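Local coordinates for L-arabinose ABC transporter, periplasmic L-arabinose-binding protein (PDB 4KZK) that binds beta-D-galactopyranose and probably captures L-arabinose and related sugars in the periplasm for import by an ABC transporter, at residues V171-Y176 with E184-A189; V204-M209 with F217-I222; S143-G148 with A189-K194; R149-A154 with G285-N290. One frame throughout, in Å; residues are numbered along the deposited sequence.

Contact 1: V171-Y176 with E184-A189; sequences VLRLAY and ERTTGA. With GAL (beta-D-galactopyranose), chain B.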
loop_
_atom_site.group_PDB
_atom_site.type_symbol
_atom_site.label_atom_id
_atom_site.label_comp_id
_atom_site.label_asym_id
_atom_site.label_seq_id
_atom_site.Cartn_x
_atom_site.Cartn_y
_atom_site.Cartn_z
ATOM N N VAL A 171 14.387 15.923 -0.335
ATOM C CA VAL A 171 13.840 14.567 -0.235
ATOM C C VAL A 171 12.614 14.612 0.678
ATOM O O VAL A 171 12.738 14.738 1.897
ATOM C CB VAL A 171 14.907 13.581 0.284
ATOM C CG1 VAL A 171 14.354 12.175 0.412
ATOM C CG2 VAL A 171 16.098 13.603 -0.651
ATOM N N LEU A 172 11.438 14.558 0.058
ATOM C CA LEU A 172 10.180 14.623 0.807
ATOM C C LEU A 172 9.718 13.218 1.199
ATOM O O LEU A 172 9.245 12.452 0.360
ATOM C CB LEU A 172 9.096 15.328 -0.009
ATOM C CG LEU A 172 7.808 15.608 0.771
ATOM C CD1 LEU A 172 8.103 16.556 1.924
ATOM C CD2 LEU A 172 6.727 16.152 -0.145
ATOM N N ARG A 173 9.824 12.896 2.483
ATOM C CA ARG A 173 9.399 11.603 2.996
ATOM C C ARG A 173 8.025 11.724 3.648
ATOM O O ARG A 173 7.898 12.201 4.782
ATOM C CB ARG A 173 10.412 11.077 4.009
ATOM C CG ARG A 173 10.131 9.666 4.489
ATOM C CD ARG A 173 11.094 9.224 5.568
ATOM N NE ARG A 173 10.730 9.693 6.895
ATOM C CZ ARG A 173 9.913 9.076 7.750
ATOM N NH1 ARG A 173 9.709 9.605 8.949
ATOM N NH2 ARG A 173 9.308 7.937 7.435
ATOM N N LEU A 174 7.000 11.289 2.932
ATOM C CA LEU A 174 5.640 11.268 3.487
ATOM C C LEU A 174 5.557 10.128 4.469
ATOM O O LEU A 174 5.692 8.965 4.067
ATOM C CB LEU A 174 4.597 11.054 2.396
ATOM C CG LEU A 174 4.443 12.169 1.378
ATOM C CD1 LEU A 174 3.652 11.627 0.178
ATOM C CD2 LEU A 174 3.781 13.383 1.984
ATOM N N ALA A 175 5.325 10.439 5.742
ATOM C CA ALA A 175 5.509 9.449 6.793
ATOM C C ALA A 175 4.219 9.079 7.502
ATOM O O ALA A 175 3.410 9.943 7.871
ATOM C CB ALA A 175 6.502 9.967 7.809
ATOM N N TYR A 176 4.046 7.785 7.718
ATOM C CA TYR A 176 2.973 7.279 8.557
ATOM C C TYR A 176 3.608 6.150 9.365
ATOM O O TYR A 176 3.262 4.965 9.217
ATOM C CB TYR A 176 1.787 6.821 7.726
ATOM C CG TYR A 176 0.540 6.583 8.528
ATOM C CD1 TYR A 176 -0.203 7.641 9.022
ATOM C CD2 TYR A 176 0.040 5.303 8.717
ATOM C CE1 TYR A 176 -1.374 7.438 9.719
ATOM C CE2 TYR A 176 -1.138 5.090 9.423
ATOM C CZ TYR A 176 -1.842 6.165 9.925
ATOM O OH TYR A 176 -3.013 5.984 10.632
ATOM N N GLU A 184 8.528 0.858 6.859
ATOM C CA GLU A 184 9.566 0.109 6.143
ATOM C C GLU A 184 9.700 0.566 4.682
ATOM O O GLU A 184 10.824 0.664 4.147
ATOM C CB GLU A 184 9.279 -1.390 6.215
ATOM C CG GLU A 184 9.446 -1.967 7.616
ATOM C CD GLU A 184 8.756 -3.311 7.818
ATOM O OE1 GLU A 184 8.395 -3.976 6.820
ATOM O OE2 GLU A 184 8.592 -3.720 8.992
ATOM N N ARG A 185 8.570 0.873 4.043
ATOM C CA ARG A 185 8.564 1.364 2.666
ATOM C C ARG A 185 9.333 2.660 2.557
ATOM O O ARG A 185 10.137 2.816 1.636
ATOM C CB ARG A 185 7.133 1.595 2.166
ATOM C CG ARG A 185 6.325 0.330 2.048
ATOM C CD ARG A 185 4.838 0.604 1.945
ATOM N NE ARG A 185 4.070 -0.566 2.347
ATOM C CZ ARG A 185 2.841 -0.854 1.900
ATOM N NH1 ARG A 185 2.255 -0.059 1.020
ATOM N NH2 ARG A 185 2.192 -1.928 2.340
ATOM N N THR A 186 9.099 3.604 3.477
ATOM C CA THR A 186 9.771 4.897 3.382
ATOM C C THR A 186 11.228 4.832 3.802
ATOM O O THR A 186 12.055 5.540 3.229
ATOM C CB THR A 186 9.026 6.042 4.103
ATOM O OG1 THR A 186 8.890 5.758 5.494
ATOM C CG2 THR A 186 7.682 6.242 3.476
ATOM N N THR A 187 11.541 3.995 4.784
ATOM C CA THR A 187 12.926 3.754 5.203
ATOM C C THR A 187 13.752 3.176 4.052
ATOM O O THR A 187 14.863 3.612 3.786
ATOM C CB THR A 187 12.983 2.839 6.445
ATOM O OG1 THR A 187 12.244 3.448 7.512
ATOM C CG2 THR A 187 14.412 2.648 6.915
ATOM N N GLY A 188 13.191 2.210 3.324
ATOM C CA GLY A 188 13.898 1.660 2.171
ATOM C C GLY A 188 14.177 2.704 1.121
ATOM O O GLY A 188 15.282 2.776 0.561
ATOM N N ALA A 189 13.178 3.542 0.840
ATOM C CA ALA A 189 13.354 4.588 -0.158
ATOM C C ALA A 189 14.443 5.575 0.265
ATOM O O ALA A 189 15.329 5.938 -0.524
ATOM C CB ALA A 189 12.030 5.310 -0.412
HETATM C C1 GAL B . -1.572 -1.128 2.362
HETATM C C2 GAL B . -1.842 0.164 1.595
HETATM C C3 GAL B . -2.303 -0.204 0.178
HETATM C C4 GAL B . -1.285 -1.137 -0.471
HETATM C C5 GAL B . -1.099 -2.359 0.410
HETATM C C6 GAL B . -0.045 -3.304 -0.152
HETATM O O1 GAL B . -1.034 -0.765 3.618
HETATM O O2 GAL B . -2.846 0.879 2.277
HETATM O O3 GAL B . -2.512 0.967 -0.622
HETATM O O4 GAL B . -0.069 -0.469 -0.703
HETATM O O5 GAL B . -0.620 -1.927 1.676
HETATM O O6 GAL B . 0.116 -4.435 0.687
HETATM O O HOH W 1 6.290 5.974 6.972
#
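Arg-173 reaches from its strand across to Thr-186, and the two side chains cross at about a right angle. CB of Arg-173 points at the helix, and with CG anti to the backbone N (chi1 -174°) the chain sets out toward Thr-186. CG packs on the threonine CB at 3.8 Å, and CD passes OG1 more loosely. The bend at chi3 then turns the guanidinium so that OG1 meets its edge. There NH2 donates to Thr-186 OG1 at 2.9 Å; the oxygen lies in the guanidinium plane, but the bond is bent, 138° at the hydrogen. Ala-175 CB sits over one face of the group, toward the rim, while NE and NH2 also form salt bridges to Asp-205 and Asp-177.

Strand 170-175 and helix 180-195 are the first two elements of a beta-alpha-beta unit in one lobe of this periplasmic binding protein. The other branch of Thr-186, CG2, sits 3.4 Å from Leu-174 O, and a water links OG1 to Tyr-176 N. One residue earlier on the helix, the extended Arg-185 grips the sugar with two fairly straight bonds, NH1 to galactose O4 and NH2 to its ring oxygen O5, each 2.9 Å.

Contact 2: V204-M209 with F217-I222; sequences VDAPEM and FNAANI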
loop_
_atom_site.group_PDB
_atom_site.type_symbol
_atom_site.label_atom_id
_atom_site.label_comp_id
_atom_site.label_asym_id
_atom_site.label_seq_id
_atom_site.Cartn_x
_atom_site.Cartn_y
_atom_site.Cartn_z
ATOM N N VAL A 204 13.392 15.563 4.386
ATOM C CA VAL A 204 12.364 16.331 5.069
ATOM C C VAL A 204 11.212 15.403 5.428
ATOM O O VAL A 204 10.465 14.944 4.565
ATOM C CB VAL A 204 11.876 17.486 4.172
ATOM C CG1 VAL A 204 10.723 18.224 4.822
ATOM C CG2 VAL A 204 13.035 18.437 3.869
ATOM N N ASP A 205 11.062 15.128 6.710
ATOM C CA ASP A 205 9.958 14.309 7.166
ATOM C C ASP A 205 8.646 15.098 7.087
ATOM O O ASP A 205 8.571 16.256 7.517
ATOM C CB ASP A 205 10.185 13.861 8.612
ATOM C CG ASP A 205 11.036 12.603 8.724
ATOM O OD1 ASP A 205 11.703 12.192 7.754
ATOM O OD2 ASP A 205 11.010 11.990 9.823
ATOM N N ALA A 206 7.629 14.465 6.511
ATOM C CA ALA A 206 6.305 15.050 6.346
ATOM C C ALA A 206 5.287 14.067 6.942
ATOM O O ALA A 206 4.623 13.315 6.223
ATOM C CB ALA A 206 6.025 15.311 4.870
ATOM N N PRO A 207 5.133 14.090 8.276
ATOM C CA PRO A 207 4.239 13.163 8.957
ATOM C C PRO A 207 2.769 13.444 8.649
ATOM O O PRO A 207 2.316 14.571 8.729
ATOM C CB PRO A 207 4.556 13.399 10.445
ATOM C CG PRO A 207 4.970 14.817 10.494
ATOM C CD PRO A 207 5.760 15.027 9.223
ATOM N N GLU A 208 2.044 12.397 8.305
ATOM C CA GLU A 208 0.647 12.469 7.884
ATOM C C GLU A 208 -0.328 12.178 9.010
ATOM O O GLU A 208 -0.096 11.271 9.801
ATOM C CB GLU A 208 0.404 11.425 6.788
ATOM C CG GLU A 208 1.248 11.632 5.539
ATOM C CD GLU A 208 1.302 10.424 4.636
ATOM O OE1 GLU A 208 1.275 9.280 5.146
ATOM O OE2 GLU A 208 1.369 10.617 3.403
ATOM N N MET A 209 -1.438 12.910 9.060
ATOM C CA MET A 209 -2.473 12.640 10.051
ATOM C C MET A 209 -3.204 11.350 9.685
ATOM O O MET A 209 -3.576 10.577 10.566
ATOM C CB MET A 209 -3.467 13.798 10.126
ATOM C CG MET A 209 -4.544 13.588 11.174
ATOM S SD MET A 209 -5.598 15.023 11.417
ATOM C CE MET A 209 -4.500 16.141 12.296
ATOM N N PHE A 217 -1.376 15.406 1.113
ATOM C CA PHE A 217 -1.497 16.750 0.554
ATOM C C PHE A 217 -1.211 17.781 1.651
ATOM O O PHE A 217 -0.411 18.704 1.474
ATOM C CB PHE A 217 -2.884 16.937 -0.076
ATOM C CG PHE A 217 -3.105 18.294 -0.672
ATOM C CD1 PHE A 217 -2.693 18.578 -1.962
ATOM C CD2 PHE A 217 -3.752 19.287 0.051
ATOM C CE1 PHE A 217 -2.910 19.838 -2.510
ATOM C CE2 PHE A 217 -3.962 20.546 -0.477
ATOM C CZ PHE A 217 -3.541 20.825 -1.766
ATOM N N ASN A 218 -1.852 17.600 2.799
ATOM C CA ASN A 218 -1.634 18.527 3.915
ATOM C C ASN A 218 -0.229 18.475 4.479
ATOM O O ASN A 218 0.372 19.501 4.766
ATOM C CB ASN A 218 -2.660 18.295 5.030
ATOM C CG ASN A 218 -4.069 18.634 4.599
ATOM O OD1 ASN A 218 -4.280 19.441 3.694
ATOM N ND2 ASN A 218 -5.027 18.022 5.231
ATOM N N ALA A 219 0.307 17.281 4.669
ATOM C CA ALA A 219 1.660 17.173 5.190
ATOM C C ALA A 219 2.698 17.739 4.229
ATOM O O ALA A 219 3.657 18.365 4.645
ATOM C CB ALA A 219 1.971 15.734 5.527
ATOM N N ALA A 220 2.513 17.516 2.932
ATOM C CA ALA A 220 3.483 18.016 1.945
ATOM C C ALA A 220 3.508 19.538 1.934
ATOM O O ALA A 220 4.581 20.133 1.900
ATOM C CB ALA A 220 3.194 17.461 0.557
ATOM N N ASN A 221 2.332 20.158 1.988
ATOM C CA ASN A 221 2.243 21.610 1.967
ATOM C C ASN A 221 2.961 22.226 3.161
ATOM O O ASN A 221 3.635 23.247 3.011
ATOM C CB ASN A 221 0.791 22.069 1.896
ATOM C CG ASN A 221 0.303 22.193 0.469
ATOM O OD1 ASN A 221 1.065 22.598 -0.414
ATOM N ND2 ASN A 221 -0.956 21.849 0.230
ATOM N N ILE A 222 2.843 21.590 4.323
ATOM C CA ILE A 222 3.566 22.056 5.504
ATOM C C ILE A 222 5.077 22.008 5.262
ATOM O O ILE A 222 5.804 22.947 5.595
ATOM C CB ILE A 222 3.189 21.254 6.772
ATOM C CG1 ILE A 222 1.758 21.603 7.190
ATOM C CG2 ILE A 222 4.173 21.533 7.914
ATOM C CD1 ILE A 222 1.187 20.754 8.308
#
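Ala-206 and Ala-219 face each other, each with its CB directed at the opposing segment, and the two methyl groups meet at 4.1 Å. Their CA atoms are 5.2 Å apart, the nearest pair across the contact, so helix and strand come close with little more than two methyls between them. The Ala-206 methyl also lies 3.9 Å from Ala-219 O and rests on the helix backbone as well as on its side chain.

On the helix side, the Ala-219 methyl is pressed mainly against main chain. It lies 3.4 Å from Pro-207 O and 3.7 Å from Ala-206 O, two successive carbonyl oxygens at the end of the strand. The pyrrolidine ring of Pro-207 is turned the other way, its CB directed away from the helix, which makes the carbonyl the part of this residue that comes nearest. Glu-208 adds the edge of the patch. Its CG, anti to the carbonyl carbon (chi1 -61°), touches the same methyl at 4.2 Å, and the chain then runs on extended toward Leu-174 and Tyr-176. No hydrogen bond joins the two segments; the hold is van der Waals contact alone.

Around this patch Ala-206 and Glu-208 also rest on Leu-174, and Ala-220, whose CB points away from strand 203-207, packs on Leu-172 of the neighbouring strand. Helix 213-226 thus covers strand 203-207 at the outer edge of the sheet. A strand followed, after a short loop, by a helix lying against it is the repeating element of the alpha/beta lobes of periplasmic sugar-binding proteins.

Contact 3: S143-G148 with A189-K194; sequences SAYRIG and AVDALK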
loop_
_atom_site.group_PDB
_atom_site.type_symbol
_atom_site.label_atom_id
_atom_site.label_comp_id
_atom_site.label_asym_id
_atom_site.label_seq_id
_atom_site.Cartn_x
_atom_site.Cartn_y
_atom_site.Cartn_z
ATOM N N SER A 143 7.021 -7.223 0.528
ATOM C CA SER A 143 8.372 -7.130 1.096
ATOM C C SER A 143 8.771 -5.660 1.176
ATOM O O SER A 143 9.435 -5.119 0.298
ATOM C CB SER A 143 9.380 -7.948 0.267
ATOM O OG SER A 143 10.580 -8.123 1.038
ATOM N N ALA A 144 8.315 -5.002 2.241
ATOM C CA ALA A 144 8.213 -3.552 2.285
ATOM C C ALA A 144 9.530 -2.802 2.164
ATOM O O ALA A 144 9.629 -1.827 1.418
ATOM C CB ALA A 144 7.464 -3.115 3.535
ATOM N N TYR A 145 10.544 -3.260 2.889
ATOM C CA TYR A 145 11.836 -2.606 2.827
ATOM C C TYR A 145 12.430 -2.699 1.432
ATOM O O TYR A 145 12.883 -1.684 0.887
ATOM C CB TYR A 145 12.792 -3.168 3.885
ATOM C CG TYR A 145 14.116 -2.426 3.885
ATOM C CD1 TYR A 145 14.248 -1.186 4.523
ATOM C CD2 TYR A 145 15.223 -2.926 3.202
ATOM C CE1 TYR A 145 15.445 -0.479 4.472
ATOM C CE2 TYR A 145 16.408 -2.222 3.148
ATOM C CZ TYR A 145 16.514 -0.992 3.794
ATOM O OH TYR A 145 17.728 -0.298 3.733
ATOM N N ARG A 146 12.403 -3.894 0.837
ATOM C CA ARG A 146 12.934 -4.073 -0.510
ATOM C C ARG A 146 12.166 -3.266 -1.548
ATOM O O ARG A 146 12.753 -2.709 -2.450
ATOM C CB ARG A 146 12.933 -5.550 -0.917
ATOM C CG ARG A 146 13.937 -6.381 -0.145
ATOM C CD ARG A 146 14.259 -7.717 -0.806
ATOM N NE ARG A 146 13.265 -8.121 -1.800
ATOM C CZ ARG A 146 12.297 -9.024 -1.636
ATOM N NH1 ARG A 146 12.143 -9.721 -0.519
ATOM N NH2 ARG A 146 11.470 -9.238 -2.635
ATOM N N ILE A 147 10.854 -3.162 -1.382
ATOM C CA ILE A 147 10.004 -2.351 -2.261
ATOM C C ILE A 147 10.423 -0.884 -2.156
ATOM O O ILE A 147 10.574 -0.175 -3.148
ATOM C CB ILE A 147 8.514 -2.492 -1.876
ATOM C CG1 ILE A 147 8.034 -3.936 -2.090
ATOM C CG2 ILE A 147 7.644 -1.514 -2.660
ATOM C CD1 ILE A 147 8.086 -4.423 -3.520
ATOM N N GLY A 148 10.579 -0.425 -0.930
ATOM C CA GLY A 148 11.104 0.911 -0.717
ATOM C C GLY A 148 12.444 1.159 -1.397
ATOM O O GLY A 148 12.668 2.232 -1.978
ATOM N N ALA A 189 13.178 3.542 0.840
ATOM C CA ALA A 189 13.354 4.588 -0.158
ATOM C C ALA A 189 14.443 5.575 0.265
ATOM O O ALA A 189 15.329 5.938 -0.524
ATOM C CB ALA A 189 12.030 5.310 -0.412
ATOM N N VAL A 190 14.395 6.015 1.513
ATOM C CA VAL A 190 15.426 6.929 1.999
ATOM C C VAL A 190 16.823 6.290 1.920
ATOM O O VAL A 190 17.785 6.932 1.505
ATOM C CB VAL A 190 15.144 7.414 3.446
ATOM C CG1 VAL A 190 16.353 8.163 4.022
ATOM C CG2 VAL A 190 13.922 8.315 3.487
ATOM N N ASP A 191 16.925 5.030 2.333
ATOM C CA ASP A 191 18.218 4.346 2.366
ATOM C C ASP A 191 18.771 4.227 0.957
ATOM O O ASP A 191 19.956 4.464 0.720
ATOM C CB ASP A 191 18.092 2.951 3.012
ATOM C CG ASP A 191 17.910 2.997 4.527
ATOM O OD1 ASP A 191 17.963 4.097 5.123
ATOM O OD2 ASP A 191 17.729 1.918 5.141
ATOM N N ALA A 192 17.921 3.861 0.001
ATOM C CA ALA A 192 18.371 3.785 -1.393
ATOM C C ALA A 192 18.818 5.161 -1.918
ATOM O O ALA A 192 19.791 5.268 -2.661
ATOM C CB ALA A 192 17.280 3.183 -2.286
ATOM N N LEU A 193 18.117 6.217 -1.525
ATOM C CA LEU A 193 18.476 7.557 -1.985
ATOM C C LEU A 193 19.814 8.024 -1.370
ATOM O O LEU A 193 20.663 8.592 -2.066
ATOM C CB LEU A 193 17.349 8.557 -1.705
ATOM C CG LEU A 193 16.141 8.407 -2.631
ATOM C CD1 LEU A 193 14.942 9.106 -2.044
ATOM C CD2 LEU A 193 16.422 8.944 -4.023
ATOM N N LYS A 194 20.006 7.779 -0.081
ATOM C CA LYS A 194 21.283 8.126 0.543
ATOM C C LYS A 194 22.439 7.360 -0.098
ATOM O O LYS A 194 23.510 7.922 -0.293
ATOM C CB LYS A 194 21.233 7.890 2.035
ATOM C CG LYS A 194 20.340 8.891 2.753
ATOM C CD LYS A 194 20.560 8.861 4.263
ATOM C CE LYS A 194 20.314 7.488 4.868
ATOM N NZ LYS A 194 20.314 7.533 6.346
#
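One hydrogen bond joins the two helices: Tyr-145 OH donates to Asp-191 OD2 at 2.6 Å, a short bond. The carboxylate oxygen receives it with its anti lone pair, the one directed away from OD1, and lies at the edge of the phenol ring, in its plane. Ring and carboxylate planes stand 63° apart, and the two side chains cross at about a right angle. CG of Tyr-145, anti to the backbone N (chi1 -176°), carries the ring toward the second helix, bringing its end much nearer than the first bond alone would suggest. CB of Asp-191 is directed toward the other helix. The phenol oxygen is also bonded to Arg-149 NH1, one turn further along the helix, so Asp-191 lies beside a positive charge that would probably favour its ionised form.

Helices 144-161 and 180-195 lie next to each other against the sheet of the same lobe, an alpha/beta layered fold of the kind found throughout the solute-binding protein 2 family, and strand 170-175 lies between them in sequence.

Backbone contact takes over where the helices come closest. The CA atoms of Gly-148 and Ala-189 are 4.3 Å apart, and the helices touch here backbone to backbone, with no side chain on Gly-148 between them. Gly-148 O accepts a CA-H...O contact from Ala-189 CA at 3.1 Å, bent to 124° at the hydrogen. The Ala-189 methyl lies 3.5 Å from the same Gly-148 O, and it also packs on Phe-236 of strand 233-236.

Contact 4: R149-A154 with G285-N290; sequences RQVGDA and GSILLN
Ile-287 carries the strand side of this contact, its CB directed at the helix and its branches spread over Gln-150 and Val-151. The tight part is buried: Val-151 CG2 meets Ile-287 CG1 at 3.6 Å. Val-151 comes in from the flank, one methyl meeting the isoleucine and the other branch facing Ala-189 of helix 180-195. Further along, Leu-322 of strand 315-324 packs on both Ile-287 and Ala-154.

Helix 144-161 lies here against strand 283-288 of the sheet, elements far apart in sequence that the alpha/beta fold of the lobe brings together. Leu-289, two residues after Ile-287, touches the bound galactose.

On the looser, partly exposed side stands Gln-150. With CG1 anti to the carbonyl carbon (chi1 -52°), the isoleucine lays its longer branch toward the helix, and CD1 at its end leads to this outer side, reaching Gln-150 CB at 3.7 Å. The glutamine chain runs extended beyond CG, and its amide OE1 passes Ile-287 CG2 loosely at 4.0 Å; no hydrogen bond joins the segments. The amide end is held instead by NE2 donating to Gly-320 O, on the strand that pairs with 283-288.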
loop_
_atom_site.group_PDB
_atom_site.type_symbol
_atom_site.label_atom_id
_atom_site.label_comp_id
_atom_site.label_asym_id
_atom_site.label_seq_id
_atom_site.Cartn_x
_atom_site.Cartn_y
_atom_site.Cartn_z
ATOM N N ARG A 149 13.371 0.200 -1.288
ATOM C CA ARG A 149 14.631 0.339 -2.007
ATOM C C ARG A 149 14.403 0.549 -3.499
ATOM O O ARG A 149 15.103 1.354 -4.129
ATOM C CB ARG A 149 15.509 -0.895 -1.790
ATOM C CG ARG A 149 15.982 -1.105 -0.367
ATOM C CD ARG A 149 16.892 0.002 0.132
ATOM N NE ARG A 149 18.180 0.037 -0.559
ATOM C CZ ARG A 149 19.367 0.086 0.041
ATOM N NH1 ARG A 149 19.481 0.070 1.377
ATOM N NH2 ARG A 149 20.457 0.160 -0.707
ATOM N N GLN A 150 13.495 -0.223 -4.069
ATOM C CA GLN A 150 13.128 -0.050 -5.485
ATOM C C GLN A 150 12.585 1.341 -5.783
ATOM O O GLN A 150 12.887 1.913 -6.824
ATOM C CB GLN A 150 12.120 -1.098 -5.930
ATOM C CG GLN A 150 12.658 -2.514 -5.926
ATOM C CD GLN A 150 11.557 -3.489 -6.266
ATOM O OE1 GLN A 150 10.732 -3.807 -5.419
ATOM N NE2 GLN A 150 11.504 -3.922 -7.482
ATOM N N VAL A 151 11.780 1.882 -4.883
ATOM C CA VAL A 151 11.297 3.252 -5.057
ATOM C C VAL A 151 12.465 4.243 -5.134
ATOM O O VAL A 151 12.546 5.072 -6.036
ATOM C CB VAL A 151 10.358 3.676 -3.912
ATOM C CG1 VAL A 151 10.103 5.180 -3.945
ATOM C CG2 VAL A 151 9.038 2.894 -3.933
ATOM N N GLY A 152 13.380 4.157 -4.176
ATOM C CA GLY A 152 14.510 5.059 -4.136
ATOM C C GLY A 152 15.434 4.891 -5.322
ATOM O O GLY A 152 15.910 5.884 -5.887
ATOM N N ASP A 153 15.640 3.649 -5.758
ATOM C CA ASP A 153 16.489 3.408 -6.921
ATOM C C ASP A 153 15.895 4.022 -8.180
ATOM O O ASP A 153 16.619 4.619 -8.995
ATOM C CB ASP A 153 16.686 1.913 -7.155
ATOM C CG ASP A 153 17.606 1.258 -6.157
ATOM O OD1 ASP A 153 18.303 1.918 -5.340
ATOM O OD2 ASP A 153 17.640 0.005 -6.232
ATOM N N ALA A 154 14.579 3.863 -8.339
ATOM C CA ALA A 154 13.844 4.424 -9.499
ATOM C C ALA A 154 14.007 5.938 -9.516
ATOM O O ALA A 154 14.290 6.533 -10.544
ATOM C CB ALA A 154 12.370 4.070 -9.439
ATOM N N GLY A 285 6.599 7.382 -11.587
ATOM C CA GLY A 285 6.517 5.929 -11.654
ATOM C C GLY A 285 5.899 5.343 -10.411
ATOM O O GLY A 285 5.574 6.066 -9.470
ATOM N N SER A 286 5.749 4.012 -10.409
ATOM C CA SER A 286 5.202 3.304 -9.258
ATOM C C SER A 286 5.746 1.903 -9.207
ATOM O O SER A 286 6.046 1.325 -10.254
ATOM C CB SER A 286 3.676 3.259 -9.378
ATOM O OG SER A 286 3.074 2.589 -8.297
ATOM N N ILE A 287 5.860 1.324 -8.016
ATOM C CA ILE A 287 6.224 -0.094 -7.943
ATOM C C ILE A 287 4.940 -0.908 -8.037
ATOM O O ILE A 287 4.086 -0.873 -7.118
ATOM C CB ILE A 287 7.013 -0.456 -6.663
ATOM C CG1 ILE A 287 8.224 0.457 -6.458
ATOM C CG2 ILE A 287 7.400 -1.933 -6.699
ATOM C CD1 ILE A 287 9.191 0.472 -7.623
ATOM N N LEU A 288 4.806 -1.607 -9.155
ATOM C CA LEU A 288 3.654 -2.411 -9.465
ATOM C C LEU A 288 3.648 -3.640 -8.565
ATOM O O LEU A 288 4.604 -4.422 -8.593
ATOM C CB LEU A 288 3.689 -2.848 -10.932
ATOM C CG LEU A 288 2.571 -3.775 -11.387
ATOM C CD1 LEU A 288 1.210 -3.087 -11.356
ATOM C CD2 LEU A 288 2.838 -4.324 -12.791
ATOM N N LEU A 289 2.595 -3.763 -7.776
ATOM C CA LEU A 289 2.319 -4.952 -6.978
ATOM C C LEU A 289 1.341 -5.896 -7.687
ATOM O O LEU A 289 0.740 -5.565 -8.713
ATOM C CB LEU A 289 1.738 -4.530 -5.627
ATOM C CG LEU A 289 2.592 -3.570 -4.795
ATOM C CD1 LEU A 289 1.851 -3.262 -3.508
ATOM C CD2 LEU A 289 4.003 -4.060 -4.500
ATOM N N ASN A 290 1.157 -7.073 -7.093
ATOM C CA ASN A 290 0.354 -8.121 -7.702
ATOM C C ASN A 290 -0.919 -8.442 -6.900
ATOM O O ASN A 290 -0.891 -9.285 -5.991
ATOM C CB ASN A 290 1.181 -9.388 -7.911
ATOM C CG ASN A 290 0.459 -10.390 -8.789
ATOM O OD1 ASN A 290 -0.748 -10.267 -9.009
ATOM N ND2 ASN A 290 1.174 -11.394 -9.274
#

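All four contacts belong to one lobe. Contacts 1, 2 and 4 each set a helix against the sheet and are buried, whereas contact 3 joins two helices and is only partly buried. Contacts 1 and 3 share Ala-189 on helix 180-195, and contacts 3 and 4 share helix 144-161, which makes these three a continuous block. Contact 2 touches contact 1 alone, through the neighbouring strands 170-175 and 203-207 and the Arg-173 to Asp-205 salt bridge. Chemistry follows place: alkyl and methyl packing without cross-segment hydrogen bonds in contacts 2 and 4, charged or hydroxyl partners in 1 and 3. Contacts 1 and 4 also include residues of the galactose pocket.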